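Cytochrome P450 monooxygenase (Rhodococcus sp. ECU0066, PDB 6KBH) probably works as a self-sufficient monooxygenase that carries heme, FMN and a 2Fe-2S cluster on one chain, so that electrons can pass from flavin to heme. Local coordinates at residues A[155-160]-A[406-411]; A[208-213]-A[426-431]; A[412-417]-A[441-446]; A[475-480]-A[561-566]. All coordinates share one frame; numbering follows the deposited sequence.

Contact 1: residues A[155-160]-A[406-411]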
loop_
_atom_site.group_PDB
_atom_site.type_symbol
_atom_site.label_atom_id
_atom_site.label_comp_id
_atom_site.label_asym_id
_atom_site.label_seq_id
_atom_site.Cartn_x
_atom_site.Cartn_y
_atom_site.Cartn_z
ATOM N N MET A 155 -6.393 0.595 19.907
ATOM C CA MET A 155 -7.218 -0.516 20.375
ATOM C C MET A 155 -6.620 -1.863 19.982
ATOM O O MET A 155 -6.609 -2.802 20.786
ATOM C CB MET A 155 -8.638 -0.372 19.827
ATOM C CG MET A 155 -9.530 -1.591 20.013
ATOM S SD MET A 155 -9.435 -2.764 18.642
ATOM C CE MET A 155 -9.992 -1.749 17.275
ATOM N N VAL A 156 -6.132 -1.983 18.744
ATOM C CA VAL A 156 -5.585 -3.256 18.290
ATOM C C VAL A 156 -4.239 -3.532 18.950
ATOM O O VAL A 156 -3.907 -4.689 19.239
ATOM C CB VAL A 156 -5.492 -3.274 16.752
ATOM C CG1 VAL A 156 -4.868 -1.993 16.243
ATOM C CG2 VAL A 156 -4.706 -4.486 16.265
ATOM N N ARG A 157 -3.448 -2.490 19.211
ATOM C CA ARG A 157 -2.198 -2.682 19.939
ATOM C C ARG A 157 -2.463 -3.167 21.360
ATOM O O ARG A 157 -1.727 -4.013 21.884
ATOM C CB ARG A 157 -1.394 -1.384 19.953
ATOM C CG ARG A 157 -0.802 -1.010 18.605
ATOM C CD ARG A 157 0.045 0.243 18.707
ATOM N NE ARG A 157 0.694 0.560 17.442
ATOM C CZ ARG A 157 1.843 0.025 17.042
ATOM N NH1 ARG A 157 2.467 -0.859 17.811
ATOM N NH2 ARG A 157 2.364 0.370 15.874
ATOM N N ARG A 158 -3.505 -2.632 22.002
ATOM C CA ARG A 158 -3.904 -3.119 23.320
ATOM C C ARG A 158 -4.295 -4.591 23.261
ATOM O O ARG A 158 -3.812 -5.406 24.055
ATOM C CB ARG A 158 -5.058 -2.272 23.862
ATOM C CG ARG A 158 -5.557 -2.699 25.238
ATOM C CD ARG A 158 -6.717 -1.830 25.714
ATOM N NE ARG A 158 -7.961 -2.113 25.000
ATOM C CZ ARG A 158 -8.806 -3.086 25.325
ATOM N NH1 ARG A 158 -8.544 -3.880 26.355
ATOM N NH2 ARG A 158 -9.915 -3.268 24.620
ATOM N N LEU A 159 -5.162 -4.950 22.312
ATOM C CA LEU A 159 -5.666 -6.319 22.244
ATOM C C LEU A 159 -4.581 -7.296 21.804
ATOM O O LEU A 159 -4.548 -8.441 22.271
ATOM C CB LEU A 159 -6.865 -6.389 21.302
ATOM C CG LEU A 159 -8.127 -5.685 21.798
ATOM C CD1 LEU A 159 -9.173 -5.628 20.702
ATOM C CD2 LEU A 159 -8.676 -6.388 23.029
ATOM N N THR A 160 -3.695 -6.872 20.900
ATOM C CA THR A 160 -2.618 -7.756 20.465
ATOM C C THR A 160 -1.708 -8.135 21.627
ATOM O O THR A 160 -1.201 -9.263 21.674
ATOM C CB THR A 160 -1.814 -7.099 19.339
ATOM O OG1 THR A 160 -2.673 -6.856 18.219
ATOM C CG2 THR A 160 -0.673 -7.998 18.890
ATOM N N PHE A 406 0.445 -7.289 14.692
ATOM C CA PHE A 406 0.703 -8.662 15.086
ATOM C C PHE A 406 2.162 -9.014 14.841
ATOM O O PHE A 406 2.862 -9.522 15.732
ATOM C CB PHE A 406 -0.181 -9.643 14.309
ATOM C CG PHE A 406 -1.662 -9.511 14.542
ATOM C CD1 PHE A 406 -2.152 -8.828 15.643
ATOM C CD2 PHE A 406 -2.562 -10.106 13.675
ATOM C CE1 PHE A 406 -3.516 -8.727 15.852
ATOM C CE2 PHE A 406 -3.929 -10.010 13.879
ATOM C CZ PHE A 406 -4.402 -9.321 14.972
ATOM N N LEU A 407 2.625 -8.751 13.627
ATOM C CA LEU A 407 3.978 -9.072 13.219
ATOM C C LEU A 407 5.004 -8.057 13.700
ATOM O O LEU A 407 6.197 -8.260 13.465
ATOM C CB LEU A 407 4.048 -9.205 11.694
ATOM C CG LEU A 407 5.336 -9.783 11.101
ATOM C CD1 LEU A 407 5.608 -11.179 11.658
ATOM C CD2 LEU A 407 5.295 -9.788 9.582
ATOM N N GLU A 408 4.616 -6.968 14.363
ATOM C CA GLU A 408 5.734 -6.264 14.975
ATOM C C GLU A 408 5.946 -6.708 16.415
ATOM O O GLU A 408 7.093 -6.900 16.828
ATOM C CB GLU A 408 5.591 -4.736 14.876
ATOM C CG GLU A 408 4.472 -4.058 15.623
ATOM C CD GLU A 408 4.862 -2.645 16.050
ATOM O OE1 GLU A 408 5.898 -2.490 16.731
ATOM O OE2 GLU A 408 4.126 -1.694 15.716
ATOM N N GLU A 409 4.871 -6.951 17.169
ATOM C CA GLU A 409 5.044 -7.385 18.551
ATOM C C GLU A 409 5.749 -8.734 18.635
ATOM O O GLU A 409 6.623 -8.930 19.488
ATOM C CB GLU A 409 3.702 -7.451 19.274
ATOM C CG GLU A 409 3.899 -7.670 20.763
ATOM C CD GLU A 409 2.651 -7.465 21.587
ATOM O OE1 GLU A 409 1.551 -7.377 21.007
ATOM O OE2 GLU A 409 2.779 -7.374 22.829
ATOM N N LEU A 410 5.382 -9.682 17.768
ATOM C CA LEU A 410 5.995 -11.005 17.843
ATOM C C LEU A 410 7.432 -10.996 17.334
ATOM O O LEU A 410 8.233 -11.847 17.737
ATOM C CB LEU A 410 5.154 -12.023 17.075
ATOM C CG LEU A 410 3.677 -12.083 17.471
ATOM C CD1 LEU A 410 2.919 -12.983 16.524
ATOM C CD2 LEU A 410 3.503 -12.548 18.910
ATOM N N THR A 411 7.780 -10.058 16.452
ATOM C CA THR A 411 9.181 -9.898 16.076
ATOM C C THR A 411 9.949 -9.068 17.092
ATOM O O THR A 411 11.163 -9.243 17.237
ATOM C CB THR A 411 9.301 -9.259 14.695
ATOM O OG1 THR A 411 8.781 -7.921 14.734
ATOM C CG2 THR A 411 8.552 -10.088 13.667
#
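Thr160 carries the tight side of this contact, facing Phe406 and Glu409 on the other helix. With OG1 beside its own backbone N (chi1 -61°), its hydroxyl donates to Val156 O at 2.7 Å, reaching that oxygen from the opposite face to Thr160 N. The same OG1 lies at the edge of the Phe406 ring, 3.1 Å from CE1, while CG2 touches Glu409 OE1; Val156 CG2 adds a looser apolar touch, 4.4 Å from Phe406 CE1. The carboxylate of Glu409 is itself held by Arg413 and Arg161. The axes of 155-160 and 406-411 approach to 10.5 Å at -43°; their parent helices, 153-164 and 396-413, the latter following the heme-ligating Cys393, form with helices 183-192 and 284-300 the helix bundle at the core of the P450 fold. The other side, by the partly exposed Arg157, is looser. Its extended chain brings NH1 and NH2 to a single oxygen, Glu408 OE2, in a salt bridge with NH1 at 2.8 Å; the place of NH2 is less sure. The guanidinium and carboxylate planes stand 89° apart. An alanine at Arg157 would probably leave Glu408 OE2 without its charged mate across the contact, a weak bond from Gln461 N remaining.

Contact 2: residues A[208-213]-A[426-431]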
loop_
_atom_site.group_PDB
_atom_site.type_symbol
_atom_site.label_atom_id
_atom_site.label_comp_id
_atom_site.label_asym_id
_atom_site.label_seq_id
_atom_site.Cartn_x
_atom_site.Cartn_y
_atom_site.Cartn_z
ATOM N N ALA A 208 -16.530 -20.748 12.651
ATOM C CA ALA A 208 -15.951 -20.938 11.330
ATOM C C ALA A 208 -17.044 -21.240 10.312
ATOM O O ALA A 208 -17.978 -21.998 10.586
ATOM C CB ALA A 208 -14.924 -22.068 11.358
ATOM N N HIS A 209 -16.924 -20.631 9.131
ATOM C CA HIS A 209 -17.875 -20.831 8.047
ATOM C C HIS A 209 -17.257 -21.477 6.814
ATOM O O HIS A 209 -17.970 -21.689 5.826
ATOM C CB HIS A 209 -18.509 -19.495 7.635
ATOM C CG HIS A 209 -19.494 -18.956 8.624
ATOM N ND1 HIS A 209 -19.142 -18.066 9.616
ATOM C CD2 HIS A 209 -20.825 -19.166 8.763
ATOM C CE1 HIS A 209 -20.211 -17.758 10.329
ATOM N NE2 HIS A 209 -21.245 -18.413 9.832
ATOM N N THR A 210 -15.961 -21.796 6.840
ATOM C CA THR A 210 -15.271 -22.200 5.618
ATOM C C THR A 210 -15.846 -23.493 5.052
ATOM O O THR A 210 -16.175 -23.570 3.863
ATOM C CB THR A 210 -13.772 -22.351 5.884
ATOM O OG1 THR A 210 -13.551 -23.439 6.789
ATOM C CG2 THR A 210 -13.218 -21.087 6.495
ATOM N N VAL A 211 -15.975 -24.524 5.889
ATOM C CA VAL A 211 -16.479 -25.800 5.388
ATOM C C VAL A 211 -17.969 -25.712 5.064
ATOM O O VAL A 211 -18.441 -26.351 4.118
ATOM C CB VAL A 211 -16.178 -26.923 6.401
ATOM C CG1 VAL A 211 -16.831 -28.211 5.972
ATOM C CG2 VAL A 211 -14.676 -27.121 6.536
ATOM N N ASN A 212 -18.730 -24.906 5.811
ATOM C CA ASN A 212 -20.171 -24.864 5.610
ATOM C C ASN A 212 -20.560 -23.983 4.430
ATOM O O ASN A 212 -21.609 -24.203 3.820
ATOM C CB ASN A 212 -20.875 -24.409 6.898
ATOM C CG ASN A 212 -22.278 -23.887 6.641
ATOM O OD1 ASN A 212 -23.223 -24.666 6.510
ATOM N ND2 ASN A 212 -22.430 -22.563 6.601
ATOM N N THR A 213 -19.756 -22.983 4.095
ATOM C CA THR A 213 -20.000 -22.199 2.889
ATOM C C THR A 213 -19.235 -22.721 1.676
ATOM O O THR A 213 -19.781 -22.739 0.567
ATOM C CB THR A 213 -19.647 -20.719 3.121
ATOM O OG1 THR A 213 -20.515 -20.175 4.127
ATOM C CG2 THR A 213 -19.809 -19.911 1.847
ATOM N N THR A 426 -2.399 -28.905 8.800
ATOM C CA THR A 426 -3.666 -29.334 8.228
ATOM C C THR A 426 -4.528 -28.113 7.937
ATOM O O THR A 426 -4.649 -27.217 8.782
ATOM C CB THR A 426 -4.395 -30.284 9.181
ATOM O OG1 THR A 426 -4.910 -29.536 10.289
ATOM C CG2 THR A 426 -3.439 -31.341 9.716
ATOM N N TYR A 427 -5.115 -28.074 6.742
ATOM C CA TYR A 427 -5.971 -26.972 6.318
ATOM C C TYR A 427 -7.326 -27.514 5.888
ATOM O O TYR A 427 -7.401 -28.503 5.152
ATOM C CB TYR A 427 -5.313 -26.163 5.182
ATOM C CG TYR A 427 -3.878 -25.767 5.476
ATOM C CD1 TYR A 427 -2.833 -26.664 5.284
ATOM C CD2 TYR A 427 -3.571 -24.506 5.976
ATOM C CE1 TYR A 427 -1.526 -26.313 5.574
ATOM C CE2 TYR A 427 -2.264 -24.146 6.265
ATOM C CZ TYR A 427 -1.250 -25.053 6.064
ATOM O OH TYR A 427 0.046 -24.693 6.354
ATOM N N LEU A 428 -8.386 -26.842 6.336
ATOM C CA LEU A 428 -9.740 -27.357 6.172
ATOM C C LEU A 428 -10.094 -27.492 4.696
ATOM O O LEU A 428 -9.840 -26.567 3.915
ATOM C CB LEU A 428 -10.741 -26.439 6.863
ATOM C CG LEU A 428 -10.753 -26.504 8.388
ATOM C CD1 LEU A 428 -11.667 -25.431 8.954
ATOM C CD2 LEU A 428 -11.183 -27.884 8.848
ATOM N N PRO A 429 -10.694 -28.611 4.281
ATOM C CA PRO A 429 -11.035 -28.793 2.865
ATOM C C PRO A 429 -12.163 -27.885 2.406
ATOM O O PRO A 429 -13.318 -28.061 2.806
ATOM C CB PRO A 429 -11.443 -30.271 2.795
ATOM C CG PRO A 429 -11.938 -30.583 4.169
ATOM C CD PRO A 429 -11.108 -29.759 5.108
ATOM N N ASN A 430 -11.837 -26.918 1.554
ATOM C CA ASN A 430 -12.810 -25.978 1.014
ATOM C C ASN A 430 -12.189 -25.318 -0.210
ATOM O O ASN A 430 -10.993 -25.464 -0.479
ATOM C CB ASN A 430 -13.244 -24.944 2.061
ATOM C CG ASN A 430 -12.176 -23.898 2.346
ATOM O OD1 ASN A 430 -11.888 -23.041 1.514
ATOM N ND2 ASN A 430 -11.577 -23.976 3.529
ATOM N N THR A 431 -13.020 -24.590 -0.954
ATOM C CA THR A 431 -12.565 -24.005 -2.206
ATOM C C THR A 431 -11.844 -22.677 -2.030
ATOM O O THR A 431 -11.036 -22.318 -2.892
ATOM C CB THR A 431 -13.742 -23.800 -3.161
ATOM O OG1 THR A 431 -14.540 -22.699 -2.711
ATOM C CG2 THR A 431 -14.599 -25.056 -3.227
#
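Apolar contact comes first: Val211 CG2 rests against Leu428, 4.0 Å from its CB, the two side chains crossing at about a right angle. CG2 stands beside the Val211 backbone N, anti to the carbonyl carbon, and from there it also lies 4.1 Å from Pro429 O. The second kind is mixed contact around Thr210. Leu428 CD1 comes to 3.5 Å from Thr210 OG1, a methyl against a hydroxyl, and the Asn430 amide lies by the carbon of the same side chain, its ND2 3.6 Å from Thr210 CB. Polar bonding is the third kind, and none of it joins these two segments. Asn430 CG sits between backbone N and carbonyl carbon (chi1 74°), and OD1 accepts from Ser432 N, an Asx turn, and from Phe433 N. The loop 426-431 belongs to the connection between strands 418-419 and 440-442, and it packs on the short helix 210-214, which precedes helix 219-242 much as in the F-G region of other P450s. Trp214 of that helix touches Asn430 and shares a backbone hydrogen bond with Thr431. With no hydrogen bond between them, 208-213 and 426-431 meet by van der Waals contact, while the asparagine's amide oxygen fixes the loop's own turn.

Contact 3: residues A[412-417]-A[441-446]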
loop_
_atom_site.group_PDB
_atom_site.type_symbol
_atom_site.label_atom_id
_atom_site.label_comp_id
_atom_site.label_asym_id
_atom_site.label_seq_id
_atom_site.Cartn_x
_atom_site.Cartn_y
_atom_site.Cartn_z
ATOM N N ARG A 412 9.271 -8.155 17.786
ATOM C CA ARG A 412 9.923 -7.400 18.850
ATOM C C ARG A 412 10.246 -8.301 20.032
ATOM O O ARG A 412 11.413 -8.479 20.398
ATOM C CB ARG A 412 9.031 -6.242 19.296
ATOM C CG ARG A 412 8.968 -5.084 18.324
ATOM C CD ARG A 412 10.039 -4.053 18.605
ATOM N NE ARG A 412 9.790 -2.826 17.857
ATOM C CZ ARG A 412 8.838 -1.947 18.158
ATOM N NH1 ARG A 412 8.042 -2.154 19.200
ATOM N NH2 ARG A 412 8.683 -0.858 17.419
ATOM N N ARG A 413 9.216 -8.897 20.630
ATOM C CA ARG A 413 9.383 -9.565 21.913
ATOM C C ARG A 413 10.017 -10.945 21.769
ATOM O O ARG A 413 10.879 -11.315 22.573
ATOM C CB ARG A 413 8.031 -9.657 22.624
ATOM C CG ARG A 413 7.467 -8.293 22.999
ATOM C CD ARG A 413 6.018 -8.350 23.452
ATOM N NE ARG A 413 5.849 -9.009 24.741
ATOM C CZ ARG A 413 4.708 -9.029 25.423
ATOM N NH1 ARG A 413 3.634 -8.416 24.945
ATOM N NH2 ARG A 413 4.643 -9.655 26.589
ATOM N N LEU A 414 9.619 -11.722 20.760
ATOM C CA LEU A 414 10.059 -13.110 20.615
ATOM C C LEU A 414 10.748 -13.353 19.275
ATOM O O LEU A 414 10.262 -14.142 18.456
ATOM C CB LEU A 414 8.882 -14.070 20.781
ATOM C CG LEU A 414 7.852 -13.795 21.878
ATOM C CD1 LEU A 414 6.930 -14.985 22.065
ATOM C CD2 LEU A 414 8.563 -13.495 23.170
ATOM N N PRO A 415 11.896 -12.713 19.024
ATOM C CA PRO A 415 12.651 -13.042 17.805
ATOM C C PRO A 415 13.284 -14.418 17.856
ATOM O O PRO A 415 13.572 -14.990 16.799
ATOM C CB PRO A 415 13.723 -11.944 17.739
ATOM C CG PRO A 415 13.319 -10.922 18.760
ATOM C CD PRO A 415 12.592 -11.686 19.813
ATOM N N HIS A 416 13.515 -14.962 19.051
ATOM C CA HIS A 416 14.077 -16.291 19.248
ATOM C C HIS A 416 13.024 -17.394 19.170
ATOM O O HIS A 416 13.259 -18.513 19.647
ATOM C CB HIS A 416 14.807 -16.348 20.592
ATOM C CG HIS A 416 13.904 -16.181 21.772
ATOM N ND1 HIS A 416 12.947 -15.192 21.842
ATOM C CD2 HIS A 416 13.812 -16.874 22.931
ATOM C CE1 HIS A 416 12.302 -15.287 22.990
ATOM N NE2 HIS A 416 12.810 -16.298 23.671
ATOM N N MET A 417 11.869 -17.088 18.588
ATOM C CA MET A 417 10.805 -18.063 18.410
ATOM C C MET A 417 11.017 -18.839 17.117
ATOM O O MET A 417 11.364 -18.262 16.082
ATOM C CB MET A 417 9.452 -17.354 18.389
ATOM C CG MET A 417 8.294 -18.186 17.882
ATOM S SD MET A 417 6.934 -17.161 17.285
ATOM C CE MET A 417 6.280 -16.531 18.828
ATOM N N VAL A 441 4.807 -23.076 18.047
ATOM C CA VAL A 441 6.060 -22.337 18.097
ATOM C C VAL A 441 6.699 -22.511 19.466
ATOM O O VAL A 441 6.018 -22.479 20.498
ATOM C CB VAL A 441 5.849 -20.842 17.777
ATOM C CG1 VAL A 441 5.381 -20.674 16.342
ATOM C CG2 VAL A 441 4.849 -20.233 18.728
ATOM N N ARG A 442 8.011 -22.711 19.465
ATOM C CA ARG A 442 8.825 -22.748 20.667
ATOM C C ARG A 442 9.685 -21.492 20.740
ATOM O O ARG A 442 9.932 -20.824 19.733
ATOM C CB ARG A 442 9.720 -23.993 20.683
ATOM C CG ARG A 442 10.868 -23.877 19.703
ATOM C CD ARG A 442 11.994 -24.872 19.929
ATOM N NE ARG A 442 11.527 -26.243 20.071
ATOM C CZ ARG A 442 11.925 -27.244 19.292
ATOM N NH1 ARG A 442 12.787 -27.018 18.308
ATOM N NH2 ARG A 442 11.455 -28.466 19.489
ATOM N N TRP A 443 10.130 -21.173 21.952
ATOM C CA TRP A 443 11.143 -20.146 22.164
ATOM C C TRP A 443 11.735 -20.340 23.552
ATOM O O TRP A 443 11.206 -21.091 24.375
ATOM C CB TRP A 443 10.577 -18.729 21.998
ATOM C CG TRP A 443 9.691 -18.283 23.116
ATOM C CD1 TRP A 443 10.054 -17.578 24.228
ATOM C CD2 TRP A 443 8.285 -18.504 23.224
ATOM N NE1 TRP A 443 8.957 -17.353 25.024
ATOM C CE2 TRP A 443 7.858 -17.910 24.426
ATOM C CE3 TRP A 443 7.344 -19.151 22.421
ATOM C CZ2 TRP A 443 6.533 -17.949 24.842
ATOM C CZ3 TRP A 443 6.036 -19.185 22.835
ATOM C CH2 TRP A 443 5.639 -18.590 24.033
ATOM N N ASP A 444 12.850 -19.652 23.798
ATOM C CA ASP A 444 13.523 -19.715 25.089
ATOM C C ASP A 444 12.969 -18.618 25.991
ATOM O O ASP A 444 13.259 -17.434 25.756
ATOM C CB ASP A 444 15.028 -19.558 24.916
ATOM C CG ASP A 444 15.802 -19.894 26.177
ATOM O OD1 ASP A 444 15.172 -20.099 27.237
ATOM O OD2 ASP A 444 17.047 -19.957 26.107
ATOM N N PRO A 445 12.195 -18.949 27.029
ATOM C CA PRO A 445 11.538 -17.886 27.813
ATOM C C PRO A 445 12.504 -16.984 28.559
ATOM O O PRO A 445 12.308 -15.764 28.572
ATOM C CB PRO A 445 10.635 -18.670 28.777
ATOM C CG PRO A 445 10.490 -20.029 28.160
ATOM C CD PRO A 445 11.791 -20.292 27.474
ATOM N N ALA A 446 13.532 -17.541 29.205
ATOM C CA ALA A 446 14.467 -16.699 29.948
ATOM C C ALA A 446 15.119 -15.660 29.046
ATOM O O ALA A 446 15.440 -14.555 29.500
ATOM C CB ALA A 446 15.535 -17.560 30.623
#
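His416 NE2 donates to the backbone oxygen Asp444 O in a hydrogen bond between these segments, though the modelled 2.4 Å is too short to be trusted as a length. The acceptor lies at the edge of the imidazole, near its plane. Chi1 of 65° puts CG between the backbone N and the carbonyl carbon, and the ring stands against Trp443, whose CB sits over one imidazole face, 3.8 Å from its centroid. The two ring planes are 78° apart, an oblique pairing. Leu414 takes a face of the indole: its CD1 lies 3.9 Å from the centroid of the six-membered ring, nearly on the normal, in a CH-pi contact. An alanine at His416 would probably leave Asp444 O without this donor and open a gap beside Trp443 CB and CD1. Beside His416, Met417 runs its side chain past the strand, CG 3.6 Å from Val441 CB, and its CA makes a CA-H...O contact with Arg442 O at 3.2 Å. Leu414 to Met417 form a type I turn that ends helix 396-413 and leads into strand 418-419. That strand pairs with strand 440-442, the middle of a three-stranded antiparallel sheet whose other edge is strand 172-174; Leu175 of helix 175-180 packs on both Met417 and Val441, and Trp443 NE1 makes a weak bond to Ile168 O.

Contact 4: residues A[475-480]-A[561-566]; sequences RTMAVS and LRVRGP
Met477 holds CG beside its backbone N, anti to the carbonyl carbon (chi1 -63°), and chi2 of 154° carries SD onward; Val563 places CG1 between its own backbone N and carbonyl carbon (chi1 46°). These settings bring the thioether against the valine methyl, with CG of Met477 3.7 Å from Val563 CG1 and SD also alongside that methyl. The pair is diagonal: in the antiparallel register Met477 is opposite Leu561 and Arg475 opposite Val563, both hydrogen-bonded pairs. Arg475 N gives to Val563 O at 3.2 Å and Val563 N returns to Arg475 O at 3.0 Å. Further on, Leu561 N reaches Met477 O at 2.9 Å, while the reverse bond, Met477 N to Leu561 O, is weak. Between them Thr476 and Arg562 form a non-hydrogen-bonded pair, where Thr476 CA makes a CA-H...O contact with Leu561 O at 3.4 Å. Met477, Leu561 and Val563 share a buried face with Ile511 and Val513 of strand 510-515 and Phe534 of strand 533-536. On the other face the guanidinium of Arg562 turns to Asp514, which also bridges to Arg564; Arg564 in turn pairs with Asp734 by the iron-sulfur cluster. Strands 475-486 and 560-567, first and last in chain order yet adjacent within their antiparallel sheet, belong to the beta-barrel flavin domain of the ferredoxin reductase type, whose Gln521 and Gly547 bind FMN.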
loop_
_atom_site.group_PDB
_atom_site.type_symbol
_atom_site.label_atom_id
_atom_site.label_comp_id
_atom_site.label_asym_id
_atom_site.label_seq_id
_atom_site.Cartn_x
_atom_site.Cartn_y
_atom_site.Cartn_z
ATOM N N ARG A 475 15.859 1.607 1.686
ATOM C CA ARG A 475 17.054 1.125 2.348
ATOM C C ARG A 475 17.170 1.851 3.681
ATOM O O ARG A 475 17.019 3.071 3.738
ATOM C CB ARG A 475 18.274 1.388 1.475
ATOM C CG ARG A 475 18.157 0.739 0.113
ATOM C CD ARG A 475 18.931 1.507 -0.938
ATOM N NE ARG A 475 20.257 0.929 -1.170
ATOM C CZ ARG A 475 20.626 0.276 -2.270
ATOM N NH1 ARG A 475 19.771 0.082 -3.266
ATOM N NH2 ARG A 475 21.862 -0.193 -2.370
ATOM N N THR A 476 17.392 1.105 4.755
ATOM C CA THR A 476 17.612 1.718 6.061
ATOM C C THR A 476 19.116 1.845 6.253
ATOM O O THR A 476 19.800 0.877 6.603
ATOM C CB THR A 476 16.962 0.904 7.170
ATOM O OG1 THR A 476 17.864 -0.126 7.599
ATOM C CG2 THR A 476 15.671 0.283 6.662
ATOM N N MET A 477 19.638 3.041 5.998
ATOM C CA MET A 477 21.059 3.286 6.154
ATOM C C MET A 477 21.374 3.766 7.565
ATOM O O MET A 477 20.487 4.097 8.356
ATOM C CB MET A 477 21.561 4.299 5.123
ATOM C CG MET A 477 21.449 3.861 3.674
ATOM S SD MET A 477 21.331 5.266 2.577
ATOM C CE MET A 477 22.831 5.118 1.695
ATOM N N ALA A 478 22.666 3.805 7.872
ATOM C CA ALA A 478 23.159 4.230 9.168
ATOM C C ALA A 478 23.964 5.508 9.004
ATOM O O ALA A 478 24.634 5.715 7.986
ATOM C CB ALA A 478 24.026 3.141 9.820
ATOM N N VAL A 479 23.880 6.369 10.012
ATOM C CA VAL A 479 24.618 7.627 10.019
ATOM C C VAL A 479 25.985 7.371 10.645
ATOM O O VAL A 479 26.088 7.086 11.843
ATOM C CB VAL A 479 23.849 8.728 10.764
ATOM C CG1 VAL A 479 23.337 8.238 12.118
ATOM C CG2 VAL A 479 24.720 9.960 10.924
ATOM N N SER A 480 27.036 7.469 9.832
ATOM C CA SER A 480 28.393 7.237 10.310
ATOM C C SER A 480 29.091 8.503 10.787
ATOM O O SER A 480 30.111 8.404 11.476
ATOM C CB SER A 480 29.230 6.592 9.208
ATOM O OG SER A 480 29.257 7.409 8.047
ATOM N N LEU A 561 18.233 5.593 9.502
ATOM C CA LEU A 561 17.165 6.336 8.878
ATOM C C LEU A 561 16.718 5.554 7.651
ATOM O O LEU A 561 17.542 5.018 6.909
ATOM C CB LEU A 561 17.646 7.720 8.435
ATOM C CG LEU A 561 17.749 8.846 9.462
ATOM C CD1 LEU A 561 18.503 10.025 8.864
ATOM C CD2 LEU A 561 16.383 9.259 9.910
ATOM N N ARG A 562 15.412 5.503 7.435
ATOM C CA ARG A 562 14.856 4.976 6.201
ATOM C C ARG A 562 15.000 6.033 5.112
ATOM O O ARG A 562 14.669 7.202 5.312
ATOM C CB ARG A 562 13.385 4.586 6.377
ATOM C CG ARG A 562 12.617 4.570 5.084
ATOM C CD ARG A 562 11.494 3.535 5.118
ATOM N NE ARG A 562 10.207 4.103 5.522
ATOM C CZ ARG A 562 9.265 4.521 4.678
ATOM N NH1 ARG A 562 9.440 4.425 3.368
ATOM N NH2 ARG A 562 8.136 5.021 5.146
ATOM N N VAL A 563 15.513 5.629 3.960
ATOM C CA VAL A 563 15.929 6.560 2.924
ATOM C C VAL A 563 15.631 5.915 1.585
ATOM O O VAL A 563 16.117 4.814 1.297
ATOM C CB VAL A 563 17.416 6.912 3.071
ATOM C CG1 VAL A 563 18.260 5.680 3.300
ATOM C CG2 VAL A 563 17.908 7.669 1.882
ATOM N N ARG A 564 14.820 6.588 0.776
ATOM C CA ARG A 564 14.219 6.000 -0.416
ATOM C C ARG A 564 14.931 6.521 -1.653
ATOM O O ARG A 564 15.002 7.736 -1.859
ATOM C CB ARG A 564 12.727 6.320 -0.463
ATOM C CG ARG A 564 12.004 5.801 0.766
ATOM C CD ARG A 564 10.525 5.578 0.533
ATOM N NE ARG A 564 9.760 6.820 0.499
ATOM C CZ ARG A 564 9.471 7.553 1.570
ATOM N NH1 ARG A 564 9.899 7.189 2.772
ATOM N NH2 ARG A 564 8.759 8.661 1.434
ATOM N N GLY A 565 15.374 5.590 -2.504
ATOM C CA GLY A 565 16.440 5.789 -3.460
ATOM C C GLY A 565 16.420 7.066 -4.277
ATOM O O GLY A 565 15.397 7.744 -4.420
ATOM N N PRO A 566 17.577 7.400 -4.840
ATOM C CA PRO A 566 17.718 8.654 -5.587
ATOM C C PRO A 566 16.726 8.776 -6.732
ATOM O O PRO A 566 16.598 7.881 -7.570
ATOM C CB PRO A 566 19.159 8.588 -6.106
ATOM C CG PRO A 566 19.866 7.679 -5.153
ATOM C CD PRO A 566 18.843 6.652 -4.765
#

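Contact 1 is the most buried of the four, a helix pair inside the P450 part that combines a salt bridge with hydroxyl, ring and carboxylate packing. Contact 3 uses the far end of the same helix, 396-413, and lies nearer the periphery, where aromatic and CH-pi contacts replace the ion pair. Contact 2, also partly buried, sits about 27 Å from contact 1 between centres and has no bond between its segments; its chain order crosses those of contacts 1 and 3. Contact 4 stands apart in the flavin-binding part, about 44 Å from contact 2 between centres and across the middle of the chain, and it alone relies on paired backbone bonds between strands.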